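Local coordinates for putative uncharacterized protein (Ustilago maydis, PDB 4GNX) that binds single-stranded DNA as part of replication protein A, probably as its large, OB-fold subunit, at residues E314-K319 with C330-R335; E304-T309 with G375-L380. One frame throughout, in Å; residues are numbered along the deposited sequence.

Two contacts in one OB-fold domain illustrate how a zinc-bound insertion and the strand leading into it share a single DNA-binding surface. Interaction 1 lies within the chain loop that interaction 2 closes, and their centres are about 18 Å apart. Interaction 2 packs 304-309, near the end of strand 290-310, against helix 374-381; interaction 1 folds 314-319 and 330-335 around zinc. The two meet directly where Y308 OH approaches N317 O at 2.9 Å, a probable hydrogen bond, and where K319 CB rests on Y308 CD1 at 3.8 Å. Both sites reach the DNA strand: K319 grips its backbone at DT14 and DT15 of chain G, while Y308 packs against the sugars of DT13 and DT14.

Interaction 1 (E314-K319 with C330-R335); sequences EGCNKK and CEKCDR. With ZN (zinc ion), chain I; nucleotides of chain G.
C316 lays its sulfur against the aliphatic chain of K332, with SG 3.7 Å from CD, while the same SG binds zinc at 2.4 Å. SG stands opposite the backbone N across the first torsion (chi1 -173°), which carries it toward the metal. C330 SG, from 330-335, binds zinc at 2.4 Å, C333 SG joins it there, and C311 supplies the fourth sulfur. With no hydrogen bond running between 314-319 and 330-335, it is mainly the shared metal that ties them together.

The segment 330-335 is organised locally. A type I turn runs from E331 to D334, and the backbone N of C333 points almost straight at C330 SG (3.5 Å, 172°), a bond that would probably temper the negative charge of the sulfur. Opposite C330 the strand carries two residues, D334 and R335, in a G1 beta bulge.

The 314-319 loop also faces the DNA. K319 stretches its side chain along the strand, so that NZ donates to OP1 of DT15 at 2.6 Å and to O3' of DT14 at 3.2 Å, both in chain G. Its backbone N makes a weak bond to OP1 of DT14. K318 runs its bent chain past that phosphate oxygen too.

Four cysteines, two of them in a CxxC turn whose amide meets a sulfur, make a zinc-ribbon site, as in the C-terminal OB domain of replication protein A large subunits.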
ATOM      1  N   GLU C 314       3.913 -19.753  36.651  1.00 97.06           N
ATOM      2  CA  GLU C 314       2.764 -19.099  36.042  1.00102.87           C
ATOM      3  C   GLU C 314       2.991 -17.586  36.030  1.00101.51           C
ATOM      4  O   GLU C 314       3.333 -16.992  37.061  1.00103.31           O
ATOM      5  CB  GLU C 314       1.477 -19.468  36.806  1.00112.94           C
ATOM      6  CG  GLU C 314       0.233 -18.653  36.457  1.00120.57           C
ATOM      7  CD  GLU C 314      -0.167 -18.741  34.989  1.00121.57           C
ATOM      8  OE1 GLU C 314       0.272 -19.687  34.292  1.00118.31           O
ATOM      9  OE2 GLU C 314      -0.928 -17.858  34.529  1.00125.49           O
ATOM     10  N   GLY C 315       2.836 -16.981  34.856  1.00 98.31           N
ATOM     11  CA  GLY C 315       2.964 -15.536  34.713  1.00 97.45           C
ATOM     12  C   GLY C 315       4.388 -15.024  34.587  1.00 91.06           C
ATOM     13  O   GLY C 315       4.598 -13.931  34.049  1.00 90.54           O
ATOM     14  N   CYS C 316       5.359 -15.812  35.067  1.00 86.34           N
ATOM     15  CA  CYS C 316       6.787 -15.425  35.093  1.00 80.08           C
ATOM     16  C   CYS C 316       7.601 -15.932  33.883  1.00 74.69           C
ATOM     17  O   CYS C 316       7.456 -17.091  33.455  1.00 72.10           O
ATOM     18  CB  CYS C 316       7.440 -15.864  36.414  1.00 78.40           C
ATOM     19  SG  CYS C 316       9.142 -15.303  36.684  1.00 73.67           S
ATOM     20  N   ASN C 317       8.456 -15.049  33.355  1.00 72.76           N
ATOM     21  CA  ASN C 317       9.241 -15.320  32.142  1.00 70.47           C
ATOM     22  C   ASN C 317      10.746 -15.078  32.265  1.00 68.12           C
ATOM     23  O   ASN C 317      11.480 -15.290  31.298  1.00 65.71           O
ATOM     24  CB  ASN C 317       8.748 -14.468  30.965  1.00 72.14           C
ATOM     25  CG  ASN C 317       7.273 -14.640  30.677  1.00 76.16           C
ATOM     26  OD1 ASN C 317       6.659 -15.655  31.026  1.00 77.97           O
ATOM     27  ND2 ASN C 317       6.692 -13.637  30.021  1.00 78.38           N
ATOM     28  N   LYS C 318      11.203 -14.608  33.426  1.00 69.29           N
ATOM     29  CA  LYS C 318      12.624 -14.304  33.639  1.00 66.69           C
ATOM     30  C   LYS C 318      13.505 -15.500  33.234  1.00 61.50           C
ATOM     31  O   LYS C 318      13.056 -16.638  33.272  1.00 59.94           O
ATOM     32  CB  LYS C 318      12.859 -13.860  35.098  1.00 70.40           C
ATOM     33  CG  LYS C 318      14.317 -13.801  35.559  1.00 72.64           C
ATOM     34  CD  LYS C 318      15.170 -12.753  34.829  1.00 74.54           C
ATOM     35  CE  LYS C 318      16.620 -13.218  34.639  1.00 71.28           C
ATOM     36  NZ  LYS C 318      17.597 -12.112  34.408  1.00 73.34           N
ATOM     37  N   LYS C 319      14.735 -15.234  32.805  1.00 60.25           N
ATOM     38  CA  LYS C 319      15.694 -16.298  32.483  1.00 57.24           C
ATOM     39  C   LYS C 319      16.142 -17.064  33.728  1.00 56.50           C
ATOM     40  O   LYS C 319      16.418 -16.463  34.773  1.00 60.16           O
ATOM     41  CB  LYS C 319      16.928 -15.726  31.770  1.00 58.92           C
ATOM     42  CG  LYS C 319      17.861 -16.791  31.205  1.00 58.52           C
ATOM     43  CD  LYS C 319      19.157 -16.225  30.668  1.00 61.17           C
ATOM     44  CE  LYS C 319      20.093 -17.357  30.296  1.00 60.60           C
ATOM     45  NZ  LYS C 319      21.142 -16.882  29.352  1.00 63.53           N
ATOM     46  N   CYS C 330      15.260 -19.973  39.180  1.00 59.43           N
ATOM     47  CA  CYS C 330      14.775 -18.600  38.983  1.00 61.87           C
ATOM     48  C   CYS C 330      15.131 -17.735  40.184  1.00 67.45           C
ATOM     49  O   CYS C 330      15.005 -18.179  41.326  1.00 71.32           O
ATOM     50  CB  CYS C 330      13.251 -18.562  38.778  1.00 63.54           C
ATOM     51  SG  CYS C 330      12.605 -16.892  38.456  1.00 65.26           S
ATOM     52  N   GLU C 331      15.559 -16.500  39.930  1.00 69.59           N
ATOM     53  CA  GLU C 331      15.856 -15.553  41.017  1.00 75.90           C
ATOM     54  C   GLU C 331      14.577 -14.975  41.622  1.00 80.00           C
ATOM     55  O   GLU C 331      14.305 -15.172  42.805  1.00 82.72           O
ATOM     56  CB  GLU C 331      16.779 -14.410  40.548  1.00 76.84           C
ATOM     57  CG  GLU C 331      18.212 -14.800  40.219  1.00 74.79           C
ATOM     58  CD  GLU C 331      18.810 -15.744  41.239  1.00 76.35           C
ATOM     59  OE1 GLU C 331      18.546 -16.963  41.153  1.00 73.35           O
ATOM     60  OE2 GLU C 331      19.551 -15.269  42.122  1.00 81.87           O
ATOM     61  N   LYS C 332      13.810 -14.271  40.783  1.00 80.87           N
ATOM     62  CA  LYS C 332      12.580 -13.578  41.177  1.00 86.93           C
ATOM     63  C   LYS C 332      11.673 -14.463  42.013  1.00 91.95           C
ATOM     64  O   LYS C 332      11.263 -14.077  43.128  1.00 98.99           O
ATOM     65  CB  LYS C 332      11.800 -13.088  39.943  1.00 84.44           C
ATOM     66  CG  LYS C 332      10.516 -12.320  40.260  1.00 89.10           C
ATOM     67  CD  LYS C 332       9.310 -12.933  39.557  1.00 88.02           C
ATOM     68  CE  LYS C 332       8.137 -11.968  39.458  1.00 91.57           C
ATOM     69  NZ  LYS C 332       8.341 -10.914  38.424  1.00 89.31           N
ATOM     70  N   CYS C 333      11.339 -15.635  41.472  1.00 89.01           N
ATOM     71  CA  CYS C 333      10.444 -16.528  42.190  1.00 93.85           C
ATOM     72  C   CYS C 333      11.194 -17.525  43.090  1.00 95.34           C
ATOM     73  O   CYS C 333      10.572 -18.356  43.758  1.00 99.34           O
ATOM     74  CB  CYS C 333       9.369 -17.153  41.281  1.00 91.71           C
ATOM     75  SG  CYS C 333       9.931 -18.169  39.915  1.00 86.82           S
ATOM     76  N   ASP C 334      12.523 -17.394  43.135  1.00 92.19           N
ATOM     77  CA  ASP C 334      13.349 -18.038  44.165  1.00 91.05           C
ATOM     78  C   ASP C 334      12.969 -19.515  44.340  1.00 88.92           C
ATOM     79  O   ASP C 334      12.347 -19.897  45.326  1.00 93.41           O
ATOM     80  CB  ASP C 334      13.239 -17.249  45.480  1.00 97.30           C
ATOM     81  CG  ASP C 334      14.159 -17.773  46.584  1.00101.33           C
ATOM     82  OD1 ASP C 334      14.885 -18.770  46.372  1.00 96.83           O
ATOM     83  OD2 ASP C 334      14.144 -17.180  47.689  1.00109.35           O
ATOM     84  N   ARG C 335      13.345 -20.330  43.355  1.00 81.65           N
ATOM     85  CA  ARG C 335      12.978 -21.745  43.301  1.00 78.85           C
ATOM     86  C   ARG C 335      13.682 -22.419  42.118  1.00 70.66           C
ATOM     87  O   ARG C 335      14.431 -21.766  41.387  1.00 65.86           O
ATOM     88  CB  ARG C 335      11.460 -21.898  43.168  1.00 81.73           C
ATOM     89  CG  ARG C 335      10.951 -23.273  43.533  1.00 84.40           C
ATOM     90  CD  ARG C 335       9.609 -23.563  42.888  1.00 86.46           C
ATOM     91  NE  ARG C 335       9.154 -24.861  43.365  1.00 90.64           N
ATOM     92  CZ  ARG C 335       9.154 -25.975  42.643  1.00 88.44           C
ATOM     93  NH1 ARG C 335       9.550 -25.953  41.379  1.00 82.04           N
ATOM     94  NH2 ARG C 335       8.734 -27.111  43.189  1.00 93.16           N
TER
HETATM   95 ZN    ZN I 701      10.299 -16.865  38.000  1.00 72.48          ZN
ATOM     96  P    DT G  13       9.826 -10.926  32.820  1.00137.53           P
ATOM     97  OP1  DT G  13      10.003 -12.384  33.001  1.00125.94           O
ATOM     98  OP2  DT G  13       9.916 -10.042  34.013  1.00131.58           O
ATOM     99  O5'  DT G  13      10.856 -10.414  31.712  1.00126.33           O
ATOM    100  C5'  DT G  13      12.165 -11.001  31.541  1.00109.29           C
ATOM    101  C4'  DT G  13      12.264 -11.715  30.210  1.00101.87           C
ATOM    102  O4'  DT G  13      11.022 -11.612  29.493  1.00105.56           O
ATOM    103  C3'  DT G  13      13.311 -11.168  29.247  1.00 96.59           C
ATOM    104  O3'  DT G  13      14.505 -11.932  29.370  1.00 90.15           O
ATOM    105  C2'  DT G  13      12.748 -11.498  27.874  1.00 96.67           C
ATOM    106  C1'  DT G  13      11.270 -11.788  28.104  1.00101.18           C
ATOM    107  N1   DT G  13      10.377 -10.881  27.376  1.00105.36           N
ATOM    108  C2   DT G  13       9.255 -11.395  26.762  1.00105.48           C
ATOM    109  O2   DT G  13       8.973 -12.584  26.771  1.00 99.85           O
ATOM    110  N3   DT G  13       8.474 -10.460  26.125  1.00109.38           N
ATOM    111  C4   DT G  13       8.698  -9.097  26.047  1.00114.09           C
ATOM    112  O4   DT G  13       7.906  -8.382  25.436  1.00118.33           O
ATOM    113  C5   DT G  13       9.894  -8.628  26.718  1.00110.57           C
ATOM    114  C7   DT G  13      10.221  -7.169  26.691  1.00110.45           C
ATOM    115  C6   DT G  13      10.659  -9.532  27.342  1.00104.82           C
ATOM    116  P    DT G  14      15.691 -11.401  30.273  1.00 81.78           P
ATOM    117  OP1  DT G  14      15.515 -12.040  31.605  1.00 77.76           O
ATOM    118  OP2  DT G  14      15.792  -9.923  30.165  1.00 78.60           O
ATOM    119  O5'  DT G  14      16.890 -12.054  29.458  1.00 74.45           O
ATOM    120  C5'  DT G  14      16.732 -13.344  28.846  1.00 76.17           C
ATOM    121  C4'  DT G  14      17.987 -13.697  28.086  1.00 81.12           C
ATOM    122  O4'  DT G  14      17.838 -13.255  26.721  1.00 89.02           O
ATOM    123  C3'  DT G  14      19.250 -13.022  28.618  1.00 81.68           C
ATOM    124  O3'  DT G  14      20.398 -13.870  28.570  1.00 85.89           O
ATOM    125  C2'  DT G  14      19.431 -11.816  27.716  1.00 81.57           C
ATOM    126  C1'  DT G  14      18.757 -12.215  26.413  1.00 85.74           C
ATOM    127  N1   DT G  14      18.001 -11.105  25.805  1.00 83.54           N
ATOM    128  C2   DT G  14      18.390 -10.658  24.560  1.00 75.23           C
ATOM    129  O2   DT G  14      19.308 -11.158  23.928  1.00 67.93           O
ATOM    130  N3   DT G  14      17.652  -9.603  24.076  1.00 72.86           N
ATOM    131  C4   DT G  14      16.595  -8.966  24.702  1.00 74.70           C
ATOM    132  O4   DT G  14      16.026  -8.034  24.142  1.00 76.30           O
ATOM    133  C5   DT G  14      16.248  -9.482  26.009  1.00 76.50           C
ATOM    134  C7   DT G  14      15.121  -8.852  26.766  1.00 73.03           C
ATOM    135  C6   DT G  14      16.961 -10.509  26.488  1.00 81.53           C
ATOM    136  P    DT G  15      21.670 -13.425  29.444  1.00 91.72           P
ATOM    137  OP1  DT G  15      22.134 -14.620  30.197  1.00 88.01           O
ATOM    138  OP2  DT G  15      21.346 -12.183  30.201  1.00 88.58           O
ATOM    139  O5'  DT G  15      22.729 -13.088  28.299  1.00 97.06           O
ATOM    140  C5'  DT G  15      23.046 -11.728  27.936  1.00106.22           C
ATOM    141  C4'  DT G  15      23.328 -11.621  26.453  1.00115.99           C
ATOM    142  O4'  DT G  15      22.172 -11.059  25.784  1.00118.21           O
ATOM    143  C3'  DT G  15      24.499 -10.705  26.092  1.00126.15           C
ATOM    144  O3'  DT G  15      25.180 -11.160  24.912  1.00141.02           O
ATOM    145  C2'  DT G  15      23.813  -9.378  25.825  1.00122.86           C
ATOM    146  C1'  DT G  15      22.520  -9.825  25.165  1.00115.27           C
ATOM    147  N1   DT G  15      21.388  -8.890  25.331  1.00106.88           N
ATOM    148  C2   DT G  15      20.906  -8.252  24.211  1.00105.05           C
ATOM    149  O2   DT G  15      21.366  -8.426  23.094  1.00112.12           O
ATOM    150  N3   DT G  15      19.854  -7.399  24.445  1.00 95.33           N
ATOM    151  C4   DT G  15      19.258  -7.123  25.661  1.00 97.01           C
ATOM    152  O4   DT G  15      18.322  -6.330  25.717  1.00 96.01           O
ATOM    153  C5   DT G  15      19.818  -7.825  26.796  1.00101.45           C
ATOM    154  C7   DT G  15      19.237  -7.591  28.155  1.00101.05           C
ATOM    155  C6   DT G  15      20.843  -8.660  26.577  1.00103.88           C
TER

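Interaction 2 (E304-T309 with G375-L380); sequences ENLYYT and GELHKL. With nucleotides of chain G.
Y307 sends its CB from the strand toward the helix segment 375-380, and its ring then reaches L377 and H378. With CG set between the backbone N and the carbonyl carbon, chi1 53° swings the ring out to the helix. At one ring edge, CD2 and then CE2 pass CD1 of L377, which lies near the ring plane and is 3.9 Å from CE2. CE1 comes to 3.7 Å from CD2 of H378. CZ sits 4.0 Å from H378 CB, and OH ends the path 3.2 Å from CD2 and 3.4 Å from CA of H378.

That hydroxyl meets the imidazole at its edge. The two ring planes stand at 82°, with centroids 5.7 Å apart, in an oblique pairing. Next along the chain, L306 CD1 touches L377 CD1 at 3.5 Å, their side chains crossing at about a right angle. F388 and L392 of helix 385-395 add further cover to L377 and L306 respectively, and Y342 stacks on the H378 ring.

Contact between strand and helix is thus mostly apolar, without a hydrogen bond across them; the tyrosine oxygen lies beside an imidazole carbon, where a weakly polar C-H may suit it.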
ATOM      1  N   GLU C 304      21.931 -18.693  16.439  1.00 69.46           N
ATOM      2  CA  GLU C 304      22.480 -18.624  17.782  1.00 72.96           C
ATOM      3  C   GLU C 304      21.640 -17.709  18.666  1.00 70.81           C
ATOM      4  O   GLU C 304      21.278 -16.590  18.265  1.00 68.01           O
ATOM      5  CB  GLU C 304      23.948 -18.184  17.772  1.00 79.34           C
ATOM      6  CG  GLU C 304      24.257 -16.950  16.930  1.00 83.90           C
ATOM      7  CD  GLU C 304      25.278 -16.030  17.584  1.00 91.32           C
ATOM      8  OE1 GLU C 304      25.607 -16.243  18.776  1.00 97.20           O
ATOM      9  OE2 GLU C 304      25.746 -15.081  16.913  1.00 92.73           O
ATOM     10  N   ASN C 305      21.319 -18.230  19.852  1.00 69.06           N
ATOM     11  CA  ASN C 305      20.534 -17.539  20.865  1.00 65.29           C
ATOM     12  C   ASN C 305      19.110 -17.159  20.432  1.00 59.11           C
ATOM     13  O   ASN C 305      18.598 -16.101  20.783  1.00 58.14           O
ATOM     14  CB  ASN C 305      21.305 -16.327  21.379  1.00 69.58           C
ATOM     15  CG  ASN C 305      20.880 -15.924  22.773  1.00 77.59           C
ATOM     16  OD1 ASN C 305      20.419 -14.799  22.982  1.00 80.83           O
ATOM     17  ND2 ASN C 305      21.016 -16.847  23.742  1.00 81.57           N
ATOM     18  N   LEU C 306      18.473 -18.038  19.671  1.00 55.12           N
ATOM     19  CA  LEU C 306      17.095 -17.838  19.217  1.00 50.33           C
ATOM     20  C   LEU C 306      16.148 -17.863  20.405  1.00 49.96           C
ATOM     21  O   LEU C 306      15.159 -17.139  20.448  1.00 48.74           O
ATOM     22  CB  LEU C 306      16.706 -18.963  18.260  1.00 48.91           C
ATOM     23  CG  LEU C 306      15.908 -18.681  16.990  1.00 47.76           C
ATOM     24  CD1 LEU C 306      15.533 -20.007  16.362  1.00 48.58           C
ATOM     25  CD2 LEU C 306      14.666 -17.809  17.178  1.00 46.91           C
ATOM     26  N   TYR C 307      16.448 -18.731  21.360  1.00 51.03           N
ATOM     27  CA  TYR C 307      15.619 -18.867  22.533  1.00 52.24           C
ATOM     28  C   TYR C 307      16.442 -19.028  23.803  1.00 53.57           C
ATOM     29  O   TYR C 307      17.601 -19.432  23.766  1.00 53.70           O
ATOM     30  CB  TYR C 307      14.633 -20.022  22.371  1.00 52.90           C
ATOM     31  CG  TYR C 307      15.269 -21.331  21.997  1.00 53.89           C
ATOM     32  CD1 TYR C 307      15.961 -22.094  22.947  1.00 56.14           C
ATOM     33  CD2 TYR C 307      15.171 -21.821  20.699  1.00 52.52           C
ATOM     34  CE1 TYR C 307      16.540 -23.307  22.613  1.00 57.18           C
ATOM     35  CE2 TYR C 307      15.740 -23.038  20.356  1.00 54.03           C
ATOM     36  CZ  TYR C 307      16.424 -23.770  21.317  1.00 56.63           C
ATOM     37  OH  TYR C 307      16.993 -24.971  20.988  1.00 58.90           O
ATOM     38  N   TYR C 308      15.826 -18.662  24.917  1.00 54.78           N
ATOM     39  CA  TYR C 308      16.451 -18.756  26.214  1.00 57.63           C
ATOM     40  C   TYR C 308      15.622 -19.695  27.059  1.00 59.56           C
ATOM     41  O   TYR C 308      14.453 -19.948  26.746  1.00 58.91           O
ATOM     42  CB  TYR C 308      16.596 -17.375  26.877  1.00 58.61           C
ATOM     43  CG  TYR C 308      15.309 -16.729  27.327  1.00 59.17           C
ATOM     44  CD1 TYR C 308      14.944 -16.699  28.682  1.00 61.65           C
ATOM     45  CD2 TYR C 308      14.450 -16.138  26.397  1.00 57.80           C
ATOM     46  CE1 TYR C 308      13.754 -16.112  29.089  1.00 62.53           C
ATOM     47  CE2 TYR C 308      13.261 -15.546  26.793  1.00 58.47           C
ATOM     48  CZ  TYR C 308      12.918 -15.539  28.130  1.00 61.24           C
ATOM     49  OH  TYR C 308      11.738 -14.948  28.473  1.00 63.05           O
ATOM     50  N   THR C 309      16.253 -20.236  28.100  1.00 42.62           N
ATOM     51  CA  THR C 309      15.582 -21.091  29.079  1.00 42.86           C
ATOM     52  C   THR C 309      14.917 -20.223  30.146  1.00 43.26           C
ATOM     53  O   THR C 309      15.588 -19.471  30.850  1.00 41.74           O
ATOM     54  CB  THR C 309      16.570 -22.056  29.770  1.00 41.80           C
ATOM     55  OG1 THR C 309      17.553 -21.292  30.484  1.00 42.09           O
ATOM     56  CG2 THR C 309      17.268 -22.954  28.765  1.00 41.16           C
ATOM     57  N   GLY C 375       9.737 -24.501  22.541  1.00 59.55           N
ATOM     58  CA  GLY C 375       9.890 -25.859  23.049  1.00 62.92           C
ATOM     59  C   GLY C 375       9.972 -26.863  21.918  1.00 64.39           C
ATOM     60  O   GLY C 375      10.851 -27.736  21.915  1.00 66.31           O
ATOM     61  N   GLU C 376       9.066 -26.722  20.948  1.00 63.83           N
ATOM     62  CA  GLU C 376       8.999 -27.622  19.791  1.00 64.09           C
ATOM     63  C   GLU C 376      10.270 -27.521  18.934  1.00 60.00           C
ATOM     64  O   GLU C 376      10.773 -28.516  18.392  1.00 60.50           O
ATOM     65  CB  GLU C 376       7.772 -27.295  18.937  1.00 66.62           C
ATOM     66  CG  GLU C 376       6.409 -27.580  19.562  1.00 73.48           C
ATOM     67  CD  GLU C 376       5.238 -27.050  18.721  1.00 77.03           C
ATOM     68  OE1 GLU C 376       5.099 -25.809  18.583  1.00 75.37           O
ATOM     69  OE2 GLU C 376       4.438 -27.872  18.205  1.00 82.08           O
ATOM     70  N   LEU C 377      10.778 -26.304  18.814  1.00 55.24           N
ATOM     71  CA  LEU C 377      11.985 -26.059  18.062  1.00 52.69           C
ATOM     72  C   LEU C 377      13.175 -26.750  18.707  1.00 53.91           C
ATOM     73  O   LEU C 377      13.970 -27.409  18.029  1.00 53.98           O
ATOM     74  CB  LEU C 377      12.247 -24.562  17.996  1.00 49.82           C
ATOM     75  CG  LEU C 377      12.715 -23.999  16.663  1.00 47.52           C
ATOM     76  CD1 LEU C 377      13.791 -22.981  16.957  1.00 46.77           C
ATOM     77  CD2 LEU C 377      13.228 -25.066  15.708  1.00 48.08           C
ATOM     78  N   HIS C 378      13.272 -26.585  20.030  1.00 54.99           N
ATOM     79  CA  HIS C 378      14.339 -27.138  20.859  1.00 55.78           C
ATOM     80  C   HIS C 378      14.460 -28.623  20.687  1.00 57.47           C
ATOM     81  O   HIS C 378      15.539 -29.140  20.436  1.00 57.77           O
ATOM     82  CB  HIS C 378      14.068 -26.783  22.316  1.00 56.71           C
ATOM     83  CG  HIS C 378      15.116 -27.280  23.265  1.00 58.40           C
ATOM     84  ND1 HIS C 378      14.901 -28.316  24.094  1.00 60.68           N
ATOM     85  CD2 HIS C 378      16.430 -26.863  23.483  1.00 58.38           C
ATOM     86  CE1 HIS C 378      16.019 -28.555  24.810  1.00 62.25           C
ATOM     87  NE2 HIS C 378      16.952 -27.662  24.441  1.00 60.67           N
ATOM     88  N   LYS C 379      13.334 -29.311  20.796  1.00 59.02           N
ATOM     89  CA  LYS C 379      13.280 -30.749  20.628  1.00 62.44           C
ATOM     90  C   LYS C 379      13.758 -31.160  19.235  1.00 62.61           C
ATOM     91  O   LYS C 379      14.477 -32.151  19.073  1.00 64.74           O
ATOM     92  CB  LYS C 379      11.848 -31.211  20.855  1.00 64.10           C
ATOM     93  CG  LYS C 379      11.689 -32.700  21.074  1.00 67.92           C
ATOM     94  CD  LYS C 379      10.222 -33.027  21.263  1.00 69.95           C
ATOM     95  CE  LYS C 379       9.880 -34.362  20.630  1.00 73.35           C
ATOM     96  NZ  LYS C 379       8.717 -34.172  19.718  1.00 73.19           N
ATOM     97  N   LEU C 380      13.354 -30.379  18.238  1.00 61.19           N
ATOM     98  CA  LEU C 380      13.703 -30.627  16.851  1.00 60.47           C
ATOM     99  C   LEU C 380      15.196 -30.508  16.648  1.00 60.46           C
ATOM    100  O   LEU C 380      15.781 -31.250  15.859  1.00 61.74           O
ATOM    101  CB  LEU C 380      12.967 -29.641  15.960  1.00 58.09           C
ATOM    102  CG  LEU C 380      13.073 -29.806  14.437  1.00 57.88           C
ATOM    103  CD1 LEU C 380      12.409 -31.089  13.957  1.00 60.11           C
ATOM    104  CD2 LEU C 380      12.465 -28.590  13.742  1.00 54.73           C
TER
ATOM    105  P    DT G  13       9.826 -10.926  32.820  1.00137.53           P
ATOM    106  OP1  DT G  13      10.003 -12.384  33.001  1.00125.94           O
ATOM    107  OP2  DT G  13       9.916 -10.042  34.013  1.00131.58           O
ATOM    108  O5'  DT G  13      10.856 -10.414  31.712  1.00126.33           O
ATOM    109  C5'  DT G  13      12.165 -11.001  31.541  1.00109.29           C
ATOM    110  C4'  DT G  13      12.264 -11.715  30.210  1.00101.87           C
ATOM    111  O4'  DT G  13      11.022 -11.612  29.493  1.00105.56           O
ATOM    112  C3'  DT G  13      13.311 -11.168  29.247  1.00 96.59           C
ATOM    113  O3'  DT G  13      14.505 -11.932  29.370  1.00 90.15           O
ATOM    114  C2'  DT G  13      12.748 -11.498  27.874  1.00 96.67           C
ATOM    115  C1'  DT G  13      11.270 -11.788  28.104  1.00101.18           C
ATOM    116  N1   DT G  13      10.377 -10.881  27.376  1.00105.36           N
ATOM    117  C2   DT G  13       9.255 -11.395  26.762  1.00105.48           C
ATOM    118  O2   DT G  13       8.973 -12.584  26.771  1.00 99.85           O
ATOM    119  N3   DT G  13       8.474 -10.460  26.125  1.00109.38           N
ATOM    120  C4   DT G  13       8.698  -9.097  26.047  1.00114.09           C
ATOM    121  O4   DT G  13       7.906  -8.382  25.436  1.00118.33           O
ATOM    122  C5   DT G  13       9.894  -8.628  26.718  1.00110.57           C
ATOM    123  C7   DT G  13      10.221  -7.169  26.691  1.00110.45           C
ATOM    124  C6   DT G  13      10.659  -9.532  27.342  1.00104.82           C
ATOM    125  P    DT G  19      24.915 -14.432  12.828  1.00 97.19           P
ATOM    126  OP1  DT G  19      23.495 -14.774  12.569  1.00 95.61           O
ATOM    127  OP2  DT G  19      25.413 -14.432  14.225  1.00 98.62           O
ATOM    128  O5'  DT G  19      25.784 -15.506  12.025  1.00107.15           O
ATOM    129  C5'  DT G  19      26.435 -15.204  10.773  1.00114.07           C
ATOM    130  C4'  DT G  19      25.443 -15.248   9.633  1.00124.98           C
ATOM    131  O4'  DT G  19      24.794 -13.963   9.509  1.00132.87           O
ATOM    132  C3'  DT G  19      26.051 -15.499   8.259  1.00134.04           C
ATOM    133  O3'  DT G  19      25.004 -15.982   7.413  1.00147.18           O
ATOM    134  C2'  DT G  19      26.470 -14.102   7.836  1.00134.24           C
ATOM    135  C1'  DT G  19      25.353 -13.235   8.415  1.00132.11           C
ATOM    136  N1   DT G  19      25.758 -11.902   8.920  1.00126.87           N
ATOM    137  C2   DT G  19      24.768 -10.962   9.104  1.00125.54           C
ATOM    138  O2   DT G  19      23.591 -11.173   8.852  1.00125.68           O
ATOM    139  N3   DT G  19      25.208  -9.754   9.593  1.00121.41           N
ATOM    140  C4   DT G  19      26.507  -9.405   9.910  1.00113.25           C
ATOM    141  O4   DT G  19      26.750  -8.281  10.342  1.00105.02           O
ATOM    142  C5   DT G  19      27.495 -10.442   9.696  1.00114.21           C
ATOM    143  C7   DT G  19      28.928 -10.156  10.012  1.00111.78           C
ATOM    144  C6   DT G  19      27.075 -11.623   9.222  1.00120.25           C
ATOM    145  P    DT G  14      15.691 -11.401  30.273  1.00 81.78           P
ATOM    146  OP1  DT G  14      15.515 -12.040  31.605  1.00 77.76           O
ATOM    147  OP2  DT G  14      15.792  -9.923  30.165  1.00 78.60           O
ATOM    148  O5'  DT G  14      16.890 -12.054  29.458  1.00 74.45           O
ATOM    149  C5'  DT G  14      16.732 -13.344  28.846  1.00 76.17           C
ATOM    150  C4'  DT G  14      17.987 -13.697  28.086  1.00 81.12           C
ATOM    151  O4'  DT G  14      17.838 -13.255  26.721  1.00 89.02           O
ATOM    152  C3'  DT G  14      19.250 -13.022  28.618  1.00 81.68           C
ATOM    153  O3'  DT G  14      20.398 -13.870  28.570  1.00 85.89           O
ATOM    154  C2'  DT G  14      19.431 -11.816  27.716  1.00 81.57           C
ATOM    155  C1'  DT G  14      18.757 -12.215  26.413  1.00 85.74           C
ATOM    156  N1   DT G  14      18.001 -11.105  25.805  1.00 83.54           N
ATOM    157  C2   DT G  14      18.390 -10.658  24.560  1.00 75.23           C
ATOM    158  O2   DT G  14      19.308 -11.158  23.928  1.00 67.93           O
ATOM    159  N3   DT G  14      17.652  -9.603  24.076  1.00 72.86           N
ATOM    160  C4   DT G  14      16.595  -8.966  24.702  1.00 74.70           C
ATOM    161  O4   DT G  14      16.026  -8.034  24.142  1.00 76.30           O
ATOM    162  C5   DT G  14      16.248  -9.482  26.009  1.00 76.50           C
ATOM    163  C7   DT G  14      15.121  -8.852  26.766  1.00 73.03           C
ATOM    164  C6   DT G  14      16.961 -10.509  26.488  1.00 81.53           C
TER